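Local coordinates for protein putative dimetal phosphatase (Danio rerio, PDB 2NXF) that probably hydrolyses ADP-ribose and CDP-alcohols such as CDP-choline, using a dinuclear metal centre of the calcineurin-like phosphoesterase type, at residues A[147-153]-A[199-205]; A[170-175]-A[191-196]; A[258-264]-A[278-283]. One frame throughout, in Å; residues are numbered along the deposited sequence.

Interaction 1. Residues A[147-153]-A[199-205]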
ATOM      1  N   LEU A 147      -6.777   3.482  -0.838  1.00 25.39           N
ATOM      2  CA  LEU A 147      -6.410   4.831  -1.268  1.00 25.25           C
ATOM      3  C   LEU A 147      -5.352   4.808  -2.355  1.00 25.22           C
ATOM      4  O   LEU A 147      -4.628   3.798  -2.517  1.00 25.28           O
ATOM      5  CB  LEU A 147      -5.871   5.632  -0.075  1.00 24.85           C
ATOM      6  CG  LEU A 147      -6.797   5.823   1.136  1.00 25.91           C
ATOM      7  CD1 LEU A 147      -6.090   6.676   2.189  1.00 27.67           C
ATOM      8  CD2 LEU A 147      -8.126   6.440   0.689  1.00 25.84           C
ATOM      9  N   ASP A 148      -5.277   5.934  -3.081  1.00 25.15           N
ATOM     10  CA  ASP A 148      -4.370   6.149  -4.194  1.00 25.73           C
ATOM     11  C   ASP A 148      -3.308   7.181  -3.740  1.00 25.31           C
ATOM     12  O   ASP A 148      -3.506   8.402  -3.845  1.00 25.75           O
ATOM     13  CB  ASP A 148      -5.194   6.701  -5.380  1.00 25.12           C
ATOM     14  CG  ASP A 148      -4.375   6.904  -6.656  1.00 26.33           C
ATOM     15  OD1 ASP A 148      -3.131   6.719  -6.667  1.00 25.65           O
ATOM     16  OD2 ASP A 148      -5.024   7.247  -7.663  1.00 26.93           O
ATOM     17  N   ALA A 149      -2.183   6.671  -3.241  1.00 26.22           N
ATOM     18  CA  ALA A 149      -1.154   7.540  -2.674  1.00 26.03           C
ATOM     19  C   ALA A 149      -0.304   8.247  -3.749  1.00 25.25           C
ATOM     20  O   ALA A 149       0.575   9.051  -3.396  1.00 26.13           O
ATOM     21  CB  ALA A 149      -0.240   6.737  -1.734  1.00 26.18           C
ATOM     22  N   TYR A 150      -0.567   7.944  -5.023  1.00 25.07           N
ATOM     23  CA  TYR A 150       0.087   8.616  -6.168  1.00 25.42           C
ATOM     24  C   TYR A 150      -0.883   9.467  -6.989  1.00 25.17           C
ATOM     25  O   TYR A 150      -0.605   9.836  -8.123  1.00 25.53           O
ATOM     26  CB  TYR A 150       0.865   7.608  -7.042  1.00 25.03           C
ATOM     27  CG  TYR A 150       1.994   7.020  -6.234  1.00 25.43           C
ATOM     28  CD1 TYR A 150       3.270   7.605  -6.244  1.00 26.17           C
ATOM     29  CD2 TYR A 150       1.760   5.940  -5.361  1.00 25.98           C
ATOM     30  CE1 TYR A 150       4.296   7.097  -5.460  1.00 25.56           C
ATOM     31  CE2 TYR A 150       2.778   5.429  -4.570  1.00 26.86           C
ATOM     32  CZ  TYR A 150       4.038   6.020  -4.608  1.00 25.27           C
ATOM     33  OH  TYR A 150       5.075   5.534  -3.837  1.00 25.27           O
ATOM     34  N   ASP A 151      -2.015   9.786  -6.369  1.00 24.41           N
ATOM     35  CA  ASP A 151      -2.998  10.708  -6.926  1.00 24.45           C
ATOM     36  C   ASP A 151      -2.286  12.029  -7.265  1.00 24.18           C
ATOM     37  O   ASP A 151      -2.361  12.530  -8.395  1.00 23.90           O
ATOM     38  CB  ASP A 151      -4.079  10.868  -5.847  1.00 24.82           C
ATOM     39  CG  ASP A 151      -5.171  11.838  -6.209  1.00 24.25           C
ATOM     40  OD1 ASP A 151      -5.226  12.380  -7.333  1.00 23.80           O
ATOM     41  OD2 ASP A 151      -6.002  12.043  -5.294  1.00 24.57           O
ATOM     42  N   LEU A 152      -1.587  12.583  -6.279  1.00 24.14           N
ATOM     43  CA  LEU A 152      -0.631  13.644  -6.574  1.00 24.73           C
ATOM     44  C   LEU A 152       0.732  12.981  -6.687  1.00 24.97           C
ATOM     45  O   LEU A 152       1.234  12.448  -5.712  1.00 25.90           O
ATOM     46  CB  LEU A 152      -0.637  14.698  -5.460  1.00 25.29           C
ATOM     47  CG  LEU A 152      -1.972  15.407  -5.213  1.00 25.51           C
ATOM     48  CD1 LEU A 152      -1.752  16.458  -4.138  1.00 28.88           C
ATOM     49  CD2 LEU A 152      -2.522  16.042  -6.487  1.00 25.52           C
ATOM     50  N   SER A 153       1.305  12.977  -7.884  1.00 24.59           N
ATOM     51  CA  SER A 153       2.642  12.425  -8.094  1.00 23.90           C
ATOM     52  C   SER A 153       3.138  12.887  -9.443  1.00 24.35           C
ATOM     53  O   SER A 153       2.354  13.359 -10.279  1.00 23.37           O
ATOM     54  CB  SER A 153       2.612  10.891  -8.063  1.00 24.49           C
ATOM     55  OG  SER A 153       1.903  10.350  -9.181  1.00 24.98           O
ATOM     56  N   GLY A 199       4.323  10.319  -3.145  1.00 25.33           N
ATOM     57  CA  GLY A 199       3.195  11.029  -3.703  1.00 25.06           C
ATOM     58  C   GLY A 199       2.279  11.442  -2.585  1.00 25.11           C
ATOM     59  O   GLY A 199       2.559  11.196  -1.407  1.00 26.01           O
ATOM     60  N   GLY A 200       1.184  12.083  -2.967  1.00 25.61           N
ATOM     61  CA  GLY A 200       0.197  12.503  -1.999  1.00 26.19           C
ATOM     62  C   GLY A 200      -1.236  12.271  -2.440  1.00 26.27           C
ATOM     63  O   GLY A 200      -1.506  11.749  -3.539  1.00 25.68           O
ATOM     64  N   PHE A 201      -2.149  12.722  -1.579  1.00 25.28           N
ATOM     65  CA  PHE A 201      -3.585  12.519  -1.782  1.00 25.67           C
ATOM     66  C   PHE A 201      -4.231  13.865  -2.119  1.00 24.75           C
ATOM     67  O   PHE A 201      -4.073  14.848  -1.376  1.00 25.58           O
ATOM     68  CB  PHE A 201      -4.198  11.940  -0.499  1.00 25.26           C
ATOM     69  CG  PHE A 201      -3.480  10.705   0.010  1.00 26.40           C
ATOM     70  CD1 PHE A 201      -3.858   9.422  -0.421  1.00 26.39           C
ATOM     71  CD2 PHE A 201      -2.424  10.827   0.929  1.00 26.96           C
ATOM     72  CE1 PHE A 201      -3.194   8.267   0.044  1.00 25.82           C
ATOM     73  CE2 PHE A 201      -1.732   9.672   1.403  1.00 26.01           C
ATOM     74  CZ  PHE A 201      -2.130   8.386   0.976  1.00 26.02           C
ATOM     75  N   SER A 202      -4.970  13.916  -3.229  1.00 25.28           N
ATOM     76  CA  SER A 202      -5.618  15.172  -3.628  1.00 24.61           C
ATOM     77  C   SER A 202      -6.704  15.596  -2.623  1.00 25.03           C
ATOM     78  O   SER A 202      -7.232  14.751  -1.871  1.00 25.69           O
ATOM     79  CB  SER A 202      -6.222  15.087  -5.048  1.00 25.00           C
ATOM     80  OG  SER A 202      -7.400  14.285  -5.053  1.00 25.71           O
ATOM     81  N   GLU A 203      -7.030  16.890  -2.630  1.00 25.41           N
ATOM     82  CA  GLU A 203      -8.109  17.411  -1.820  1.00 26.01           C
ATOM     83  C   GLU A 203      -9.399  16.626  -2.127  1.00 25.84           C
ATOM     84  O   GLU A 203     -10.185  16.303  -1.219  1.00 25.11           O
ATOM     85  CB  GLU A 203      -8.275  18.916  -2.085  1.00 26.83           C
ATOM     86  CG  GLU A 203      -9.437  19.546  -1.382  1.00 32.85           C
ATOM     87  CD  GLU A 203      -9.626  20.986  -1.822  1.00 39.44           C
ATOM     88  OE1 GLU A 203     -10.015  21.216  -2.993  1.00 43.41           O
ATOM     89  OE2 GLU A 203      -9.385  21.896  -1.001  1.00 44.29           O
ATOM     90  N   GLN A 204      -9.612  16.309  -3.409  1.00 24.96           N
ATOM     91  CA  GLN A 204     -10.815  15.571  -3.799  1.00 25.15           C
ATOM     92  C   GLN A 204     -10.834  14.201  -3.117  1.00 24.25           C
ATOM     93  O   GLN A 204     -11.878  13.755  -2.571  1.00 24.07           O
ATOM     94  CB  GLN A 204     -10.895  15.419  -5.318  1.00 25.43           C
ATOM     95  CG  GLN A 204     -12.111  14.615  -5.775  1.00 26.14           C
ATOM     96  CD  GLN A 204     -12.276  14.581  -7.287  1.00 26.84           C
ATOM     97  OE1 GLN A 204     -11.360  14.912  -8.048  1.00 28.83           O
ATOM     98  NE2 GLN A 204     -13.450  14.182  -7.726  1.00 30.42           N
ATOM     99  N   GLN A 205      -9.674  13.529  -3.133  1.00 23.74           N
ATOM    100  CA  GLN A 205      -9.580  12.211  -2.495  1.00 24.09           C
ATOM    101  C   GLN A 205      -9.765  12.304  -0.974  1.00 24.41           C
ATOM    102  O   GLN A 205     -10.439  11.463  -0.367  1.00 24.31           O
ATOM    103  CB  GLN A 205      -8.266  11.504  -2.838  1.00 23.28           C
ATOM    104  CG  GLN A 205      -8.258  10.042  -2.324  1.00 23.84           C
ATOM    105  CD  GLN A 205      -7.005   9.256  -2.634  1.00 25.41           C
ATOM    106  OE1 GLN A 205      -6.896   8.101  -2.214  1.00 25.87           O
ATOM    107  NE2 GLN A 205      -6.055   9.861  -3.377  1.00 24.98           N
TER
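L152 and G200 form a single antiparallel, hydrogen-bonded pair: L152 N donates to G200 O at 2.9 Å, and G200 N to L152 O at 2.8 Å. Before this bridge the chain reverses in a type I turn from D148 to D151, and D148 OD1 accepts from Y150 N in an Asx turn, while D148 OD2 is held by Y132 N and a salt bridge to R104. G199 suits its place because a CB atom would run into the carbonyl oxygens of A149 and L152. Q205 grips the turn through its amide: CG stands anti to the backbone N (chi1 -172°), and the extended chain reaches the backbone of D148. There OE1 takes D148 N at 2.8 Å and NE2 gives to D148 O at 3.0 Å, both bonds nearly straight. NE2 also donates to D151 OD2 on the anti side, whereas S202 OG meets that oxygen on the syn side at 2.7 Å and S202 N from above the carboxylate plane. Three donors thus hold one buried oxygen, and D151 OD1 has salt bridges to R157 and K163, so the carboxylate is probably kept ionised. S202 is also the N-cap, its OG accepting from Q205 N. The F201 ring lies obliquely against A149, its CE1 3.5 Å from A149 CA, while L147 crosses it at about a right angle. The turn places Y150 beside the zinc ligands N96 and H265, its OH bonded to F197 O. L147 rests on I225 of strand 222-227, L152 packs on H166 and S167 of helix 162-174, and the S202 cap opens helix 203-219.

Interaction 2. Residues A[170-175]-A[191-196]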
ATOM      1  N   ILE A 170       4.745  21.061  -6.184  1.00 25.50           N
ATOM      2  CA  ILE A 170       4.864  20.666  -4.771  1.00 26.64           C
ATOM      3  C   ILE A 170       6.225  19.998  -4.532  1.00 25.87           C
ATOM      4  O   ILE A 170       6.969  20.395  -3.636  1.00 25.65           O
ATOM      5  CB  ILE A 170       3.743  19.683  -4.335  1.00 26.93           C
ATOM      6  CG1 ILE A 170       2.352  20.337  -4.400  1.00 28.21           C
ATOM      7  CG2 ILE A 170       4.052  19.059  -2.934  1.00 28.89           C
ATOM      8  CD1 ILE A 170       1.195  19.284  -4.291  1.00 28.58           C
ATOM      9  N   LEU A 171       6.549  19.009  -5.357  1.00 24.46           N
ATOM     10  CA  LEU A 171       7.805  18.270  -5.206  1.00 24.52           C
ATOM     11  C   LEU A 171       9.032  19.182  -5.316  1.00 25.33           C
ATOM     12  O   LEU A 171       9.944  19.111  -4.480  1.00 26.03           O
ATOM     13  CB  LEU A 171       7.908  17.161  -6.249  1.00 24.97           C
ATOM     14  CG  LEU A 171       9.204  16.330  -6.309  1.00 23.31           C
ATOM     15  CD1 LEU A 171       9.524  15.727  -4.933  1.00 26.26           C
ATOM     16  CD2 LEU A 171       9.040  15.236  -7.380  1.00 24.69           C
ATOM     17  N   THR A 172       9.066  20.026  -6.346  1.00 24.05           N
ATOM     18  CA  THR A 172      10.257  20.851  -6.587  1.00 24.55           C
ATOM     19  C   THR A 172      10.325  22.082  -5.672  1.00 24.55           C
ATOM     20  O   THR A 172      11.390  22.691  -5.517  1.00 24.36           O
ATOM     21  CB  THR A 172      10.432  21.225  -8.076  1.00 25.07           C
ATOM     22  OG1 THR A 172       9.297  21.985  -8.529  1.00 24.67           O
ATOM     23  CG2 THR A 172      10.608  19.952  -8.930  1.00 24.39           C
ATOM     24  N   GLN A 173       9.204  22.444  -5.049  1.00 24.27           N
ATOM     25  CA  GLN A 173       9.244  23.462  -3.990  1.00 25.14           C
ATOM     26  C   GLN A 173      10.023  22.956  -2.770  1.00 24.46           C
ATOM     27  O   GLN A 173      10.675  23.734  -2.069  1.00 24.24           O
ATOM     28  CB  GLN A 173       7.833  23.898  -3.579  1.00 25.46           C
ATOM     29  CG  GLN A 173       7.775  25.102  -2.624  1.00 30.87           C
ATOM     30  CD  GLN A 173       8.561  26.312  -3.114  1.00 36.17           C
ATOM     31  OE1 GLN A 173       8.600  26.612  -4.317  1.00 38.88           O
ATOM     32  NE2 GLN A 173       9.192  27.024  -2.179  1.00 38.64           N
ATOM     33  N   HIS A 174       9.964  21.648  -2.534  1.00 24.33           N
ATOM     34  CA  HIS A 174      10.624  21.048  -1.385  1.00 24.84           C
ATOM     35  C   HIS A 174      11.962  20.398  -1.720  1.00 25.15           C
ATOM     36  O   HIS A 174      12.831  20.268  -0.845  1.00 25.45           O
ATOM     37  CB  HIS A 174       9.699  20.008  -0.753  1.00 25.19           C
ATOM     38  CG  HIS A 174       8.495  20.602  -0.086  1.00 26.40           C
ATOM     39  ND1 HIS A 174       8.515  21.053   1.218  1.00 27.13           N
ATOM     40  CD2 HIS A 174       7.239  20.825  -0.543  1.00 28.15           C
ATOM     41  CE1 HIS A 174       7.324  21.529   1.535  1.00 28.86           C
ATOM     42  NE2 HIS A 174       6.529  21.398   0.486  1.00 29.19           N
ATOM     43  N   ASN A 175      12.129  20.002  -2.981  1.00 24.91           N
ATOM     44  CA  ASN A 175      13.312  19.268  -3.413  1.00 25.06           C
ATOM     45  C   ASN A 175      13.953  19.911  -4.633  1.00 25.22           C
ATOM     46  O   ASN A 175      13.385  19.910  -5.723  1.00 25.52           O
ATOM     47  CB  ASN A 175      12.936  17.804  -3.698  1.00 24.24           C
ATOM     48  CG  ASN A 175      14.149  16.909  -3.923  1.00 24.07           C
ATOM     49  OD1 ASN A 175      15.267  17.391  -4.159  1.00 24.67           O
ATOM     50  ND2 ASN A 175      13.927  15.600  -3.862  1.00 23.37           N
ATOM     51  N   GLU A 191      11.203  16.225   6.043  1.00 24.20           N
ATOM     52  CA  GLU A 191      11.305  16.761   4.667  1.00 24.75           C
ATOM     53  C   GLU A 191      11.936  15.771   3.694  1.00 24.07           C
ATOM     54  O   GLU A 191      11.861  15.967   2.480  1.00 23.46           O
ATOM     55  CB  GLU A 191      12.091  18.085   4.620  1.00 24.72           C
ATOM     56  CG  GLU A 191      11.334  19.303   5.151  1.00 29.21           C
ATOM     57  CD  GLU A 191      10.231  19.793   4.219  1.00 32.79           C
ATOM     58  OE1 GLU A 191      10.517  20.144   3.052  1.00 34.20           O
ATOM     59  OE2 GLU A 191       9.070  19.852   4.669  1.00 35.75           O
ATOM     60  N   GLN A 192      12.557  14.711   4.225  1.00 23.53           N
ATOM     61  CA  GLN A 192      13.066  13.615   3.388  1.00 23.52           C
ATOM     62  C   GLN A 192      12.002  13.023   2.461  1.00 23.41           C
ATOM     63  O   GLN A 192      12.331  12.488   1.397  1.00 23.91           O
ATOM     64  CB  GLN A 192      13.601  12.482   4.258  1.00 23.44           C
ATOM     65  CG  GLN A 192      14.824  12.819   5.080  1.00 24.82           C
ATOM     66  CD  GLN A 192      15.287  11.605   5.864  1.00 26.55           C
ATOM     67  OE1 GLN A 192      15.862  10.677   5.291  1.00 28.29           O
ATOM     68  NE2 GLN A 192      15.012  11.588   7.167  1.00 26.12           N
ATOM     69  N   ARG A 193      10.738  13.121   2.866  1.00 22.71           N
ATOM     70  CA  ARG A 193       9.633  12.487   2.131  1.00 23.23           C
ATOM     71  C   ARG A 193       9.386  13.089   0.752  1.00 23.20           C
ATOM     72  O   ARG A 193       8.698  12.484  -0.074  1.00 22.93           O
ATOM     73  CB  ARG A 193       8.337  12.526   2.951  1.00 23.44           C
ATOM     74  CG  ARG A 193       7.676  13.901   3.040  1.00 23.79           C
ATOM     75  CD  ARG A 193       6.519  13.856   4.055  1.00 23.65           C
ATOM     76  NE  ARG A 193       5.745  15.093   4.098  1.00 25.25           N
ATOM     77  CZ  ARG A 193       6.082  16.189   4.781  1.00 25.18           C
ATOM     78  NH1 ARG A 193       7.230  16.253   5.473  1.00 24.13           N
ATOM     79  NH2 ARG A 193       5.277  17.254   4.771  1.00 27.16           N
ATOM     80  N   PHE A 194       9.921  14.293   0.507  1.00 23.19           N
ATOM     81  CA  PHE A 194       9.681  14.971  -0.766  1.00 23.46           C
ATOM     82  C   PHE A 194      10.644  14.487  -1.840  1.00 24.08           C
ATOM     83  O   PHE A 194      11.608  15.179  -2.215  1.00 23.39           O
ATOM     84  CB  PHE A 194       9.713  16.497  -0.589  1.00 23.51           C
ATOM     85  CG  PHE A 194       8.503  17.019   0.149  1.00 24.06           C
ATOM     86  CD1 PHE A 194       7.251  17.036  -0.472  1.00 25.27           C
ATOM     87  CD2 PHE A 194       8.606  17.455   1.464  1.00 24.47           C
ATOM     88  CE1 PHE A 194       6.124  17.498   0.208  1.00 25.96           C
ATOM     89  CE2 PHE A 194       7.486  17.923   2.153  1.00 25.98           C
ATOM     90  CZ  PHE A 194       6.247  17.949   1.521  1.00 25.06           C
ATOM     91  N   VAL A 195      10.337  13.286  -2.323  1.00 24.12           N
ATOM     92  CA  VAL A 195      11.085  12.587  -3.356  1.00 24.80           C
ATOM     93  C   VAL A 195      10.102  12.053  -4.393  1.00 24.88           C
ATOM     94  O   VAL A 195       8.915  11.876  -4.093  1.00 25.26           O
ATOM     95  CB  VAL A 195      11.916  11.393  -2.786  1.00 24.38           C
ATOM     96  CG1 VAL A 195      13.093  11.925  -1.978  1.00 25.64           C
ATOM     97  CG2 VAL A 195      11.050  10.455  -1.940  1.00 25.24           C
ATOM     98  N   LYS A 196      10.619  11.802  -5.593  1.00 24.85           N
ATOM     99  CA  LYS A 196       9.855  11.400  -6.772  1.00 25.11           C
ATOM    100  C   LYS A 196       9.177  10.036  -6.597  1.00 25.16           C
ATOM    101  O   LYS A 196       8.152   9.751  -7.239  1.00 24.75           O
ATOM    102  CB  LYS A 196      10.826  11.371  -7.964  1.00 25.35           C
ATOM    103  CG  LYS A 196      10.228  11.144  -9.322  1.00 27.34           C
ATOM    104  CD  LYS A 196      11.340  11.175 -10.372  1.00 26.87           C
ATOM    105  CE  LYS A 196      10.897  10.506 -11.654  1.00 30.87           C
ATOM    106  NZ  LYS A 196      11.903  10.680 -12.754  1.00 32.46           N
TER
HETATM  107  O   HOH W   1      12.679  20.545   1.855  1.00 41.30           O
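H174 lays its side chain over the ring of F194, CG standing anti to the carbonyl carbon (chi1 -69°). CB is 3.3 Å from F194 CG and makes a CH-pi contact over the ring face. CG sits above the ring centre, and the rings stack face to face, centroids 3.6 Å apart and planes 5° from parallel. ND1, passing over F194 CE2, donates to E191 OE1 at 2.9 Å; OE1 offers its syn lone pair and lies 17° out of the imidazole plane, and a water joins it to H174 O. CD2 rests over F194 CE1, and NE2 ends 3.6 Å from F194 CZ. R193 CG lies against the opposite face of F194, whose CE2 sits over the centre of the R193 guanidinium. N175 ND2 donates to F194 O in the carbonyl plane, beside L171 CD1. The nearest atom of the H174 side chain is about 2 Å from a zinc ion separate from the dinuclear centre. With an alanine here, that zinc would probably lose a ligand, E191 OE1 its imidazole donor and the phenyl face its stacked partner. With E191 on ND1, NE2 is probably the ligand atom, and the carboxylate is likely to fix the ring's rotation and make NE2 more electron-rich.

Interaction 3. Residues A[258-264]-A[278-283]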
ATOM      1  N   VAL A 258     -12.153   4.779  12.517  1.00 23.75           N
ATOM      2  CA  VAL A 258     -10.884   4.278  11.998  1.00 23.87           C
ATOM      3  C   VAL A 258     -10.326   3.197  12.941  1.00 24.29           C
ATOM      4  O   VAL A 258     -10.111   3.446  14.134  1.00 24.71           O
ATOM      5  CB  VAL A 258      -9.860   5.407  11.852  1.00 23.04           C
ATOM      6  CG1 VAL A 258      -8.513   4.852  11.362  1.00 23.52           C
ATOM      7  CG2 VAL A 258     -10.406   6.526  10.922  1.00 23.39           C
ATOM      8  N   LEU A 259     -10.104   2.011  12.386  1.00 23.90           N
ATOM      9  CA  LEU A 259      -9.537   0.910  13.148  1.00 24.71           C
ATOM     10  C   LEU A 259      -8.038   0.900  12.918  1.00 24.85           C
ATOM     11  O   LEU A 259      -7.252   0.961  13.868  1.00 25.20           O
ATOM     12  CB  LEU A 259     -10.179  -0.423  12.752  1.00 25.02           C
ATOM     13  CG  LEU A 259      -9.589  -1.685  13.399  1.00 24.80           C
ATOM     14  CD1 LEU A 259      -9.681  -1.670  14.933  1.00 25.78           C
ATOM     15  CD2 LEU A 259     -10.258  -2.920  12.794  1.00 25.34           C
ATOM     16  N   CYS A 260      -7.640   0.854  11.647  1.00 24.91           N
ATOM     17  CA  CYS A 260      -6.213   0.823  11.337  1.00 24.63           C
ATOM     18  C   CYS A 260      -5.941   1.387   9.958  1.00 24.64           C
ATOM     19  O   CYS A 260      -6.836   1.457   9.100  1.00 25.79           O
ATOM     20  CB  CYS A 260      -5.681  -0.599  11.449  1.00 25.50           C
ATOM     21  SG  CYS A 260      -6.516  -1.789  10.372  1.00 28.51           S
ATOM     22  N   PHE A 261      -4.688   1.787   9.765  1.00 23.81           N
ATOM     23  CA  PHE A 261      -4.205   2.296   8.510  1.00 23.88           C
ATOM     24  C   PHE A 261      -3.025   1.407   8.149  1.00 24.46           C
ATOM     25  O   PHE A 261      -2.053   1.328   8.901  1.00 24.59           O
ATOM     26  CB  PHE A 261      -3.763   3.745   8.693  1.00 24.09           C
ATOM     27  CG  PHE A 261      -3.395   4.422   7.409  1.00 24.07           C
ATOM     28  CD1 PHE A 261      -4.322   5.226   6.741  1.00 25.74           C
ATOM     29  CD2 PHE A 261      -2.134   4.222   6.848  1.00 24.53           C
ATOM     30  CE1 PHE A 261      -3.976   5.853   5.518  1.00 25.43           C
ATOM     31  CE2 PHE A 261      -1.774   4.846   5.644  1.00 25.75           C
ATOM     32  CZ  PHE A 261      -2.703   5.652   4.974  1.00 26.55           C
ATOM     33  N   ILE A 262      -3.146   0.698   7.035  1.00 24.05           N
ATOM     34  CA  ILE A 262      -2.165  -0.349   6.680  1.00 24.14           C
ATOM     35  C   ILE A 262      -1.476   0.051   5.391  1.00 24.76           C
ATOM     36  O   ILE A 262      -2.138   0.407   4.403  1.00 24.73           O
ATOM     37  CB  ILE A 262      -2.872  -1.737   6.524  1.00 24.27           C
ATOM     38  CG1 ILE A 262      -3.476  -2.173   7.870  1.00 23.47           C
ATOM     39  CG2 ILE A 262      -1.894  -2.805   6.051  1.00 24.46           C
ATOM     40  CD1 ILE A 262      -4.443  -3.373   7.771  1.00 25.85           C
ATOM     41  N   ALA A 263      -0.144   0.027   5.408  1.00 24.52           N
ATOM     42  CA  ALA A 263       0.620   0.469   4.252  1.00 23.87           C
ATOM     43  C   ALA A 263       1.787  -0.468   3.971  1.00 24.90           C
ATOM     44  O   ALA A 263       2.102  -1.322   4.794  1.00 25.01           O
ATOM     45  CB  ALA A 263       1.137   1.897   4.481  1.00 25.15           C
ATOM     46  N   GLY A 264       2.412  -0.299   2.808  1.00 25.08           N
ATOM     47  CA  GLY A 264       3.647  -1.024   2.472  1.00 25.18           C
ATOM     48  C   GLY A 264       4.722   0.039   2.302  1.00 25.70           C
ATOM     49  O   GLY A 264       4.840   0.970   3.127  1.00 26.12           O
ATOM     50  N   ALA A 278      -6.073   4.866  16.898  1.00 30.63           N
ATOM     51  CA  ALA A 278      -5.957   4.201  15.601  1.00 29.67           C
ATOM     52  C   ALA A 278      -4.593   3.539  15.481  1.00 28.54           C
ATOM     53  O   ALA A 278      -3.585   4.109  15.868  1.00 28.44           O
ATOM     54  CB  ALA A 278      -6.158   5.179  14.478  1.00 29.99           C
ATOM     55  N   GLN A 279      -4.582   2.326  14.954  1.00 26.68           N
ATOM     56  CA  GLN A 279      -3.348   1.583  14.772  1.00 25.27           C
ATOM     57  C   GLN A 279      -2.801   1.824  13.371  1.00 24.94           C
ATOM     58  O   GLN A 279      -3.539   1.696  12.397  1.00 24.85           O
ATOM     59  CB  GLN A 279      -3.646   0.099  14.972  1.00 25.55           C
ATOM     60  CG  GLN A 279      -2.516  -0.821  14.664  1.00 27.30           C
ATOM     61  CD  GLN A 279      -1.550  -0.916  15.813  1.00 29.84           C
ATOM     62  OE1 GLN A 279      -1.946  -1.244  16.941  1.00 29.56           O
ATOM     63  NE2 GLN A 279      -0.267  -0.640  15.543  1.00 29.71           N
ATOM     64  N   HIS A 280      -1.516   2.159  13.274  1.00 23.50           N
ATOM     65  CA  HIS A 280      -0.834   2.215  11.976  1.00 23.96           C
ATOM     66  C   HIS A 280       0.064   1.015  11.839  1.00 24.11           C
ATOM     67  O   HIS A 280       0.811   0.684  12.770  1.00 24.36           O
ATOM     68  CB  HIS A 280      -0.056   3.525  11.841  1.00 23.96           C
ATOM     69  CG  HIS A 280      -0.962   4.714  11.754  1.00 24.19           C
ATOM     70  ND1 HIS A 280      -1.245   5.336  10.563  1.00 24.97           N
ATOM     71  CD2 HIS A 280      -1.733   5.318  12.694  1.00 25.60           C
ATOM     72  CE1 HIS A 280      -2.125   6.301  10.773  1.00 25.15           C
ATOM     73  NE2 HIS A 280      -2.430   6.319  12.061  1.00 26.46           N
ATOM     74  N   ILE A 281      -0.048   0.342  10.695  1.00 23.92           N
ATOM     75  CA  ILE A 281       0.756  -0.843  10.427  1.00 24.41           C
ATOM     76  C   ILE A 281       1.436  -0.664   9.076  1.00 24.33           C
ATOM     77  O   ILE A 281       0.773  -0.419   8.062  1.00 24.39           O
ATOM     78  CB  ILE A 281      -0.108  -2.129  10.372  1.00 23.45           C
ATOM     79  CG1 ILE A 281      -0.935  -2.284  11.656  1.00 25.38           C
ATOM     80  CG2 ILE A 281       0.766  -3.378  10.120  1.00 26.79           C
ATOM     81  CD1 ILE A 281      -2.091  -3.282  11.508  1.00 26.80           C
ATOM     82  N   THR A 282       2.761  -0.765   9.063  1.00 23.19           N
ATOM     83  CA  THR A 282       3.506  -0.762   7.811  1.00 23.75           C
ATOM     84  C   THR A 282       4.112  -2.148   7.644  1.00 24.58           C
ATOM     85  O   THR A 282       4.959  -2.548   8.422  1.00 25.47           O
ATOM     86  CB  THR A 282       4.605   0.326   7.803  1.00 24.48           C
ATOM     87  OG1 THR A 282       4.010   1.595   8.099  1.00 24.73           O
ATOM     88  CG2 THR A 282       5.323   0.397   6.414  1.00 25.19           C
ATOM     89  N   LEU A 283       3.628  -2.881   6.648  1.00 24.83           N
ATOM     90  CA  LEU A 283       4.045  -4.259   6.458  1.00 25.23           C
ATOM     91  C   LEU A 283       5.452  -4.366   5.906  1.00 24.98           C
ATOM     92  O   LEU A 283       5.815  -3.658   4.954  1.00 24.55           O
ATOM     93  CB  LEU A 283       3.087  -4.964   5.494  1.00 26.00           C
ATOM     94  CG  LEU A 283       1.675  -5.216   6.009  1.00 29.36           C
ATOM     95  CD1 LEU A 283       0.812  -5.690   4.845  1.00 31.49           C
ATOM     96  CD2 LEU A 283       1.703  -6.261   7.149  1.00 31.00           C
TER
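F261 and H280 are paired side by side on one face of the sheet, and their rings meet obliquely, centroids 5.6 Å apart with planes at 32°. The side chains come nearest at H280 ND1 and F261 CB, 3.5 Å. F261 holds CG anti to the backbone N (chi1 -173°), which turns its ring away from H280's strand, onto V248 and L252 of helix 245-253. H280 also leans on that helix, through L249 and L252, and pairs edge-to-face with H232, so both aromatics pack between sheet and helix. The backbones behind them are parallel strands, their axes 4.6 Å apart at closest approach and 18° from parallel. F261 N gives to Q279 O at 2.9 Å and F261 O takes I281 N at 2.9 Å; A263 repeats the pattern, its N bonded to I281 O at 2.8 Å and its O to L283 N. These strands belong to the seven-stranded mixed sheet, one of the two sheets that form the sandwich of the calcineurin-like phosphoesterase fold. On its other face C260, I262, Q279 and I281 look toward the second sheet, where Q279 and I281 touch L317. The branched side chains of I262 and I281 lie side by side, I262 CG1 meeting I281 CD1 at 4.0 Å, and suit a buried strand pair. T282 CG2 packs against G264 O at 3.4 Å, while its OG1 is hydrogen-bonded to A235 O. G264 leads directly into H265, a ligand of zinc.

How the interactions relate
From the N terminus, the chain first reaches 147-153, on leaving strand 142-146. It runs through helix 162-174, whose last turn enters interaction 2; that contact closes the loop between residues 175 and 191. Only at 199-205 does interaction 1 close, so its longer loop contains interaction 2, and the two touch where L152 meets I170. Interaction 3 follows in series, closing its loop around strand 270-273. It touches interaction 1 through L147 and F261. Interaction 1 joins the loop after strand 142-146 to the start of helix 203-219, interaction 2 the end of helix 162-174 to the loop that follows, and interaction 3 two neighbouring strands of the seven-stranded sheet.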